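Local coordinates for D-3-phosphoglycerate dehydrogenase oxidoreductase protein (Ralstonia solanacearum, PDB 3GG9) that probably oxidises D-3-phosphoglycerate using NAD as cofactor, at residues A6-Y11 / K30-T35; V61-L66 / C94-V99; L163-Y168 / M184-W189. All blocks are in the same frame, centred on the assembly; numbering follows the deposited sequence.

Contact 1 (A6-Y11 / K30-T35)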
loop_
_atom_site.group_PDB
_atom_site.type_symbol
_atom_site.label_atom_id
_atom_site.label_comp_id
_atom_site.label_asym_id
_atom_site.label_seq_id
_atom_site.Cartn_x
_atom_site.Cartn_y
_atom_site.Cartn_z
ATOM N N ALA A 6 25.937 -23.018 -6.730
ATOM C CA ALA A 6 24.515 -23.127 -6.473
ATOM C C ALA A 6 23.993 -21.902 -5.729
ATOM O O ALA A 6 24.650 -21.387 -4.820
ATOM C CB ALA A 6 24.196 -24.383 -5.705
ATOM N N VAL A 7 22.813 -21.447 -6.153
ATOM C CA VAL A 7 22.074 -20.391 -5.480
ATOM C C VAL A 7 20.815 -21.044 -4.908
ATOM O O VAL A 7 20.044 -21.669 -5.638
ATOM C CB VAL A 7 21.615 -19.270 -6.447
ATOM C CG1 VAL A 7 20.955 -18.143 -5.655
ATOM C CG2 VAL A 7 22.776 -18.728 -7.306
ATOM N N LEU A 8 20.608 -20.876 -3.608
ATOM C CA LEU A 8 19.495 -21.518 -2.917
ATOM C C LEU A 8 18.288 -20.585 -2.759
ATOM O O LEU A 8 18.444 -19.365 -2.759
ATOM C CB LEU A 8 19.981 -21.939 -1.529
ATOM C CG LEU A 8 21.066 -23.022 -1.462
ATOM C CD1 LEU A 8 21.285 -23.403 -0.017
ATOM C CD2 LEU A 8 20.640 -24.258 -2.274
ATOM N N ASP A 9 17.097 -21.177 -2.621
ATOM C CA ASP A 9 15.877 -20.506 -2.108
ATOM C C ASP A 9 15.350 -19.324 -2.932
ATOM O O ASP A 9 14.893 -18.336 -2.368
ATOM C CB ASP A 9 16.071 -20.042 -0.661
ATOM C CG ASP A 9 16.682 -21.101 0.225
ATOM O OD1 ASP A 9 16.151 -22.224 0.263
ATOM O OD2 ASP A 9 17.688 -20.795 0.901
ATOM N N ASP A 10 15.412 -19.432 -4.253
ATOM C CA ASP A 10 14.964 -18.338 -5.137
ATOM C C ASP A 10 13.574 -18.657 -5.696
ATOM O O ASP A 10 13.444 -19.148 -6.827
ATOM C CB ASP A 10 15.992 -18.127 -6.250
ATOM C CG ASP A 10 15.579 -17.047 -7.258
ATOM O OD1 ASP A 10 14.732 -16.177 -6.946
ATOM O OD2 ASP A 10 16.119 -17.090 -8.386
ATOM N N TYR A 11 12.544 -18.339 -4.906
ATOM C CA TYR A 11 11.189 -18.875 -5.123
ATOM C C TYR A 11 10.594 -18.464 -6.459
ATOM O O TYR A 11 9.926 -19.259 -7.098
ATOM C CB TYR A 11 10.230 -18.542 -3.952
ATOM C CG TYR A 11 10.815 -18.903 -2.608
ATOM C CD1 TYR A 11 10.771 -20.207 -2.137
ATOM C CD2 TYR A 11 11.419 -17.936 -1.804
ATOM C CE1 TYR A 11 11.324 -20.541 -0.922
ATOM C CE2 TYR A 11 11.971 -18.252 -0.584
ATOM C CZ TYR A 11 11.917 -19.569 -0.144
ATOM O OH TYR A 11 12.482 -19.907 1.057
ATOM N N LYS A 30 23.566 -23.437 -10.805
ATOM C CA LYS A 30 22.238 -23.989 -10.628
ATOM C C LYS A 30 21.491 -23.122 -9.612
ATOM O O LYS A 30 21.987 -22.867 -8.522
ATOM C CB LYS A 30 22.311 -25.448 -10.151
ATOM C CG LYS A 30 20.950 -26.146 -10.011
ATOM C CD LYS A 30 20.185 -26.147 -11.329
ATOM C CE LYS A 30 18.679 -26.157 -11.124
ATOM N NZ LYS A 30 18.147 -27.524 -10.881
ATOM N N VAL A 31 20.306 -22.655 -9.984
ATOM C CA VAL A 31 19.481 -21.889 -9.065
ATOM C C VAL A 31 18.324 -22.786 -8.652
ATOM O O VAL A 31 17.618 -23.325 -9.503
ATOM C CB VAL A 31 18.933 -20.602 -9.708
ATOM C CG1 VAL A 31 18.120 -19.804 -8.685
ATOM C CG2 VAL A 31 20.064 -19.731 -10.307
ATOM N N PHE A 32 18.132 -22.949 -7.350
ATOM C CA PHE A 32 16.986 -23.716 -6.863
ATOM C C PHE A 32 15.853 -22.763 -6.529
ATOM O O PHE A 32 16.102 -21.635 -6.074
ATOM C CB PHE A 32 17.390 -24.563 -5.647
ATOM C CG PHE A 32 18.391 -25.630 -5.982
ATOM C CD1 PHE A 32 19.755 -25.407 -5.800
ATOM C CD2 PHE A 32 17.970 -26.844 -6.524
ATOM C CE1 PHE A 32 20.689 -26.382 -6.137
ATOM C CE2 PHE A 32 18.895 -27.835 -6.865
ATOM C CZ PHE A 32 20.253 -27.603 -6.672
ATOM N N ASN A 33 14.623 -23.213 -6.770
ATOM C CA ASN A 33 13.433 -22.382 -6.607
ATOM C C ASN A 33 12.543 -22.778 -5.420
ATOM O O ASN A 33 11.437 -22.263 -5.252
ATOM C CB ASN A 33 12.609 -22.342 -7.904
ATOM C CG ASN A 33 13.432 -21.938 -9.110
ATOM O OD1 ASN A 33 13.359 -22.571 -10.156
ATOM N ND2 ASN A 33 14.217 -20.879 -8.969
ATOM N N ASN A 34 13.018 -23.720 -4.616
ATOM C CA ASN A 34 12.339 -24.050 -3.377
ATOM C C ASN A 34 13.341 -24.348 -2.287
ATOM O O ASN A 34 14.545 -24.411 -2.542
ATOM C CB ASN A 34 11.329 -25.190 -3.564
ATOM C CG ASN A 34 11.936 -26.431 -4.191
ATOM O OD1 ASN A 34 13.055 -26.819 -3.878
ATOM N ND2 ASN A 34 11.176 -27.071 -5.078
ATOM N N THR A 35 12.837 -24.515 -1.071
ATOM C CA THR A 35 13.681 -24.670 0.101
ATOM C C THR A 35 13.589 -26.107 0.569
ATOM O O THR A 35 12.515 -26.700 0.559
ATOM C CB THR A 35 13.235 -23.716 1.239
ATOM O OG1 THR A 35 13.302 -22.375 0.757
ATOM C CG2 THR A 35 14.146 -23.819 2.460
HETATM O O HOH W 1 17.212 -23.983 -2.120
#
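One face of the Y11 ring carries D9 O, set toward the rim, and at its edge the phenol oxygen meets T35, Y11 OH lying 2.6 Å from T35 OG1. The F32 ring has the CG methylene of K30 over one face, while V7 O and A6 CB sit at its edge; L8 CD2 comes alongside, 3.8 Å from F32 CD1. T35 OG1 donates to D9 OD1 (2.9 Å), reaching it from above the carboxylate plane, and D9 OD2 is bonded in turn to T59. The groups are carried on strands 4-7 and 28-31 and the turns that follow them; the two strands are neighbours in a five-stranded parallel sheet, 28-31 being an edge strand of the sheet within the chain. V7 N donates to K30 O, and F32 N to V7 O, nearly along the C=O axis. V7 and V31 point the same way, with V7 CG2 4.2 Å from V31 CG2. Past the strand ends the pairing continues irregularly: D10 N bonds to F32 O (2.9 Å), and N33 ND2 returns to D10 O at 2.9 Å. The D10 carboxylate, held by the amides of A14 and V15, lays OD2 3.4 Å from V31 CG1. Y11 also meets W138 of the second subunit edge-to-face.

Contact 2 (V61-L66 / C94-V99)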
loop_
_atom_site.group_PDB
_atom_site.type_symbol
_atom_site.label_atom_id
_atom_site.label_comp_id
_atom_site.label_asym_id
_atom_site.label_seq_id
_atom_site.Cartn_x
_atom_site.Cartn_y
_atom_site.Cartn_z
ATOM N N VAL A 61 23.371 -22.528 7.779
ATOM C CA VAL A 61 24.503 -23.405 7.517
ATOM C C VAL A 61 25.085 -23.866 8.850
ATOM O O VAL A 61 25.701 -23.087 9.587
ATOM C CB VAL A 61 25.553 -22.722 6.600
ATOM C CG1 VAL A 61 26.854 -23.524 6.539
ATOM C CG2 VAL A 61 24.978 -22.552 5.191
ATOM N N THR A 62 24.836 -25.139 9.152
ATOM C CA THR A 62 25.252 -25.777 10.400
ATOM C C THR A 62 26.557 -26.570 10.210
ATOM O O THR A 62 26.921 -26.911 9.078
ATOM C CB THR A 62 24.158 -26.748 10.888
ATOM O OG1 THR A 62 23.998 -27.801 9.931
ATOM C CG2 THR A 62 22.801 -26.034 11.080
ATOM N N ARG A 63 27.244 -26.869 11.318
ATOM C CA ARG A 63 28.382 -27.806 11.325
ATOM C C ARG A 63 27.999 -29.165 10.735
ATOM O O ARG A 63 28.780 -29.751 9.977
ATOM C CB ARG A 63 28.942 -27.990 12.747
ATOM C CG ARG A 63 30.271 -28.773 12.808
ATOM C CD ARG A 63 30.882 -28.833 14.215
ATOM N NE ARG A 63 31.487 -27.568 14.642
ATOM C CZ ARG A 63 32.738 -27.186 14.375
ATOM N NH1 ARG A 63 33.170 -26.013 14.820
ATOM N NH2 ARG A 63 33.559 -27.957 13.663
ATOM N N GLN A 64 26.797 -29.641 11.071
ATOM C CA GLN A 64 26.316 -30.934 10.585
ATOM C C GLN A 64 26.124 -30.954 9.066
ATOM O O GLN A 64 26.266 -32.006 8.432
ATOM C CB GLN A 64 25.044 -31.389 11.326
ATOM C CG GLN A 64 24.337 -30.322 12.180
ATOM C CD GLN A 64 25.032 -30.047 13.511
ATOM O OE1 GLN A 64 25.272 -28.892 13.868
ATOM N NE2 GLN A 64 25.366 -31.108 14.241
ATOM N N LEU A 65 25.814 -29.796 8.492
ATOM C CA LEU A 65 25.726 -29.670 7.051
ATOM C C LEU A 65 27.126 -29.667 6.454
ATOM O O LEU A 65 27.389 -30.404 5.506
ATOM C CB LEU A 65 24.946 -28.414 6.651
ATOM C CG LEU A 65 24.822 -28.160 5.145
ATOM C CD1 LEU A 65 23.952 -29.232 4.464
ATOM C CD2 LEU A 65 24.307 -26.735 4.900
ATOM N N LEU A 66 28.021 -28.861 7.030
ATOM C CA LEU A 66 29.399 -28.757 6.544
ATOM C C LEU A 66 30.166 -30.091 6.583
ATOM O O LEU A 66 31.033 -30.336 5.736
ATOM C CB LEU A 66 30.156 -27.664 7.292
ATOM C CG LEU A 66 29.597 -26.254 7.075
ATOM C CD1 LEU A 66 30.047 -25.320 8.174
ATOM C CD2 LEU A 66 29.970 -25.690 5.696
ATOM N N CYS A 94 32.823 -23.234 9.675
ATOM C CA CYS A 94 33.327 -22.880 8.342
ATOM C C CYS A 94 34.843 -22.730 8.364
ATOM O O CYS A 94 35.534 -23.287 7.517
ATOM C CB CYS A 94 32.682 -21.580 7.827
ATOM S SG CYS A 94 30.965 -21.771 7.294
ATOM N N THR A 95 35.336 -21.981 9.348
ATOM C CA THR A 95 36.761 -21.765 9.551
ATOM C C THR A 95 37.508 -23.096 9.762
ATOM O O THR A 95 38.602 -23.271 9.230
ATOM C CB THR A 95 37.008 -20.785 10.716
ATOM O OG1 THR A 95 36.351 -19.542 10.437
ATOM C CG2 THR A 95 38.484 -20.525 10.910
ATOM N N ASP A 96 36.882 -24.029 10.491
ATOM C CA ASP A 96 37.408 -25.390 10.709
ATOM C C ASP A 96 37.585 -26.191 9.419
ATOM O O ASP A 96 38.555 -26.947 9.278
ATOM C CB ASP A 96 36.501 -26.185 11.666
ATOM C CG ASP A 96 36.651 -25.759 13.120
ATOM O OD1 ASP A 96 37.594 -24.998 13.439
ATOM O OD2 ASP A 96 35.814 -26.181 13.951
ATOM N N LYS A 97 36.645 -26.027 8.486
ATOM C CA LYS A 97 36.702 -26.727 7.203
ATOM C C LYS A 97 37.517 -25.954 6.167
ATOM O O LYS A 97 37.729 -26.439 5.058
ATOM C CB LYS A 97 35.294 -26.999 6.657
ATOM C CG LYS A 97 34.358 -27.768 7.598
ATOM C CD LYS A 97 34.576 -29.278 7.545
ATOM C CE LYS A 97 33.456 -30.019 8.271
ATOM N NZ LYS A 97 33.345 -29.657 9.715
ATOM N N GLY A 98 37.976 -24.760 6.523
ATOM C CA GLY A 98 38.638 -23.883 5.559
ATOM C C GLY A 98 37.680 -23.428 4.461
ATOM O O GLY A 98 38.074 -23.295 3.305
ATOM N N VAL A 99 36.415 -23.226 4.832
ATOM C CA VAL A 99 35.385 -22.672 3.944
ATOM C C VAL A 99 35.299 -21.174 4.204
ATOM O O VAL A 99 34.987 -20.765 5.331
ATOM C CB VAL A 99 34.012 -23.345 4.194
ATOM C CG1 VAL A 99 32.885 -22.622 3.429
ATOM C CG2 VAL A 99 34.069 -24.805 3.784
#
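A salt bridge spans the outer side of this contact. The R63 side chain leaves its helix extended, CG anti to the backbone N (chi1 -171°), and then bends at chi3 so that the guanidinium turns its end toward D96. Both terminal nitrogens converge on a single oxygen: R63 NH1 lies 2.8 Å from D96 OD2, and R63 NH2 lies 2.9 Å from the same D96 OD2. The carboxylate oxygen sits in the guanidinium plane, yet the two groups are not coplanar, their planes being 47° apart. NH2 uses the anti lone pair of OD2, while NH1 meets that oxygen from above the carboxylate plane. A second positive charge is close by, with R63 NH2 4.3 Å from K97 NZ. The repulsion expected there is probably eased by D96 and by D67, which forms a salt bridge with K97.

The apolar part is L66 CD1 against C94 SG, 3.8 Å apart, next to A93 and L72. Separately, the aliphatic chain of K97, bent at chi2 and chi4, brings K97 CE to 3.5 Å from the carbonyl oxygen L66 O.

Hydrogen bonds inside each segment shape the helix ends. T62 is the N-cap of helix 63-66, its OG1 accepting from L65 N at 3.1 Å. Helix 91-97 closes in a Schellman motif at G98, whose positive phi (65°) suits glycine; the V99 N to C94 O bond belongs to it. From there the chain turns into strand 100-102, while V61, C94 and V99 all touch I75 of strand 74-77. The contact thus joins the one-turn helix 63-66 to helix 91-97 near a parallel sheet of strand order 2-1-3-4-5, consistent with the flavodoxin-like substrate-binding domain of D-2-hydroxyacid dehydrogenases.

Contact 3 (L163-Y168 / M184-W189)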
loop_
_atom_site.group_PDB
_atom_site.type_symbol
_atom_site.label_atom_id
_atom_site.label_comp_id
_atom_site.label_asym_id
_atom_site.label_seq_id
_atom_site.Cartn_x
_atom_site.Cartn_y
_atom_site.Cartn_z
ATOM N N LEU A 163 2.756 8.181 14.728
ATOM C CA LEU A 163 3.631 7.087 14.306
ATOM C C LEU A 163 4.708 6.810 15.355
ATOM O O LEU A 163 5.576 7.657 15.609
ATOM C CB LEU A 163 4.289 7.431 12.965
ATOM C CG LEU A 163 5.319 6.440 12.397
ATOM C CD1 LEU A 163 4.684 5.069 12.098
ATOM C CD2 LEU A 163 6.056 6.998 11.163
ATOM N N GLY A 164 4.638 5.628 15.977
ATOM C CA GLY A 164 5.700 5.144 16.855
ATOM C C GLY A 164 6.769 4.358 16.091
ATOM O O GLY A 164 6.462 3.439 15.317
ATOM N N ILE A 165 8.020 4.767 16.250
ATOM C CA ILE A 165 9.154 4.061 15.654
ATOM C C ILE A 165 9.979 3.438 16.772
ATOM O O ILE A 165 10.631 4.145 17.549
ATOM C CB ILE A 165 10.011 4.995 14.740
ATOM C CG1 ILE A 165 9.167 5.575 13.586
ATOM C CG2 ILE A 165 11.257 4.281 14.242
ATOM C CD1 ILE A 165 8.532 4.521 12.653
ATOM N N PHE A 166 9.924 2.110 16.859
ATOM C CA PHE A 166 10.743 1.344 17.799
ATOM C C PHE A 166 12.057 0.873 17.135
ATOM O O PHE A 166 12.094 -0.183 16.493
ATOM C CB PHE A 166 9.912 0.160 18.344
ATOM C CG PHE A 166 10.473 -0.496 19.598
ATOM C CD1 PHE A 166 9.674 -1.374 20.332
ATOM C CD2 PHE A 166 11.767 -0.227 20.072
ATOM C CE1 PHE A 166 10.163 -2.008 21.494
ATOM C CE2 PHE A 166 12.268 -0.847 21.225
ATOM C CZ PHE A 166 11.460 -1.743 21.941
ATOM N N GLY A 167 13.132 1.651 17.324
ATOM C CA GLY A 167 14.447 1.364 16.726
ATOM C C GLY A 167 14.756 2.380 15.652
ATOM O O GLY A 167 13.982 2.570 14.713
ATOM N N TYR A 168 15.887 3.047 15.780
ATOM C CA TYR A 168 16.200 4.131 14.872
ATOM C C TYR A 168 17.549 3.892 14.181
ATOM O O TYR A 168 18.449 4.735 14.207
ATOM C CB TYR A 168 16.105 5.454 15.635
ATOM C CG TYR A 168 16.023 6.712 14.770
ATOM C CD1 TYR A 168 14.836 7.081 14.120
ATOM C CD2 TYR A 168 17.133 7.532 14.626
ATOM C CE1 TYR A 168 14.776 8.231 13.329
ATOM C CE2 TYR A 168 17.087 8.676 13.835
ATOM C CZ TYR A 168 15.909 9.022 13.201
ATOM O OH TYR A 168 15.892 10.164 12.432
ATOM N N MET A 184 2.385 13.043 9.959
ATOM C CA MET A 184 2.145 12.265 11.174
ATOM C C MET A 184 2.927 12.876 12.353
ATOM O O MET A 184 3.889 13.622 12.150
ATOM C CB MET A 184 2.525 10.789 10.980
ATOM C CG MET A 184 1.790 10.059 9.843
ATOM S SD MET A 184 2.066 8.275 9.843
ATOM C CE MET A 184 0.931 7.741 11.142
ATOM N N ASN A 185 2.462 12.605 13.573
ATOM C CA ASN A 185 3.196 12.896 14.811
ATOM C C ASN A 185 4.183 11.760 15.098
ATOM O O ASN A 185 3.792 10.677 15.552
ATOM C CB ASN A 185 2.192 13.101 15.972
ATOM C CG ASN A 185 2.859 13.532 17.276
ATOM O OD1 ASN A 185 3.728 14.403 17.283
ATOM N ND2 ASN A 185 2.434 12.929 18.395
ATOM N N VAL A 186 5.457 11.978 14.800
ATOM C CA VAL A 186 6.441 10.899 14.907
ATOM C C VAL A 186 7.155 10.875 16.274
ATOM O O VAL A 186 7.777 11.876 16.701
ATOM C CB VAL A 186 7.464 10.904 13.733
ATOM C CG1 VAL A 186 8.384 9.676 13.824
ATOM C CG2 VAL A 186 6.754 10.937 12.369
ATOM N N LEU A 187 7.043 9.727 16.945
ATOM C CA LEU A 187 7.744 9.431 18.198
ATOM C C LEU A 187 8.659 8.230 18.052
ATOM O O LEU A 187 8.253 7.172 17.552
ATOM C CB LEU A 187 6.753 9.153 19.335
ATOM C CG LEU A 187 5.713 10.194 19.760
ATOM C CD1 LEU A 187 4.744 9.575 20.765
ATOM C CD2 LEU A 187 6.377 11.422 20.354
ATOM N N VAL A 188 9.888 8.379 18.540
ATOM C CA VAL A 188 10.907 7.342 18.438
ATOM C C VAL A 188 11.239 6.801 19.838
ATOM O O VAL A 188 11.228 7.544 20.812
ATOM C CB VAL A 188 12.182 7.878 17.708
ATOM C CG1 VAL A 188 13.260 6.813 17.626
ATOM C CG2 VAL A 188 11.821 8.348 16.287
ATOM N N TRP A 189 11.498 5.501 19.932
ATOM C CA TRP A 189 12.067 4.900 21.134
ATOM C C TRP A 189 13.121 3.842 20.743
ATOM O O TRP A 189 13.107 3.339 19.636
ATOM C CB TRP A 189 10.968 4.316 22.041
ATOM C CG TRP A 189 11.447 4.216 23.479
ATOM C CD1 TRP A 189 11.544 5.236 24.390
ATOM C CD2 TRP A 189 11.946 3.050 24.131
ATOM N NE1 TRP A 189 12.059 4.769 25.570
ATOM C CE2 TRP A 189 12.316 3.428 25.438
ATOM C CE3 TRP A 189 12.111 1.718 23.738
ATOM C CZ2 TRP A 189 12.838 2.521 26.356
ATOM C CZ3 TRP A 189 12.639 0.812 24.648
ATOM C CH2 TRP A 189 12.995 1.217 25.944
#
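Strand 162-166, helix 170-181 and strand 185-189 form a beta-alpha-beta unit, consistent with the start of the Rossmann-type NAD-binding domain, and this contact joins its two strands in parallel. The bonding runs as an unbroken ladder: L163 N to N185 O, L187 N to L163 O, I165 N to L187 O, W189 N to I165 O and G167 N to W189 O. The shortest is I165 N to L187 O, 2.7 Å. In the first, L163 N stands above the carbonyl plane of N185, whereas the other four donors lie nearly along the C=O axis.

L163, I165, V186 and V188 share one face of the sheet. There L163 CB meets M184 CE at 3.8 Å, and the side chain of Y168 crosses that of V188 at about a right angle, Y168 CB 3.7 Å from V188 CG1. On the other face F166 and W189 form an offset edge-to-face pair. W189 turns its edge to the face of F166, the six-membered ring inclined at 70°, with F166 CE2 3.6 Å from W189 CE3. At G167, phi 110° with psi 124° would jam a CB against F166 O; it is the first glycine of a sequence consistent with the GxGxxG dinucleotide-binding loop.

Helix 170-181 covers the I165 and V186 face, Y168 reaches helix 192-200 and bonds to D201, and helix 209-215 packs on F166 and W189; strand 218-221 pairs with the far side of strand 162-166.

From the N terminus, contact 1 comes first: strand 4-7 leads through a mostly irregular loop to strand 28-31, which closes beside it. Contact 2 opens later, at residues 61-66, and closes a loop through strand 74-77 and helix 91-97. Contact 3 follows at 163-189, with helix 170-181 making up most of its loop. The three loops lie in series, none nested in or crossing another. Contacts 1 and 2 belong to the five-stranded sheet and its flanking helices, their centres about 20 Å apart. Contact 3 ties strands of the separate seven-stranded sheet, on the opposite side of the chain's centre, about 37 and 41 Å from them between centres.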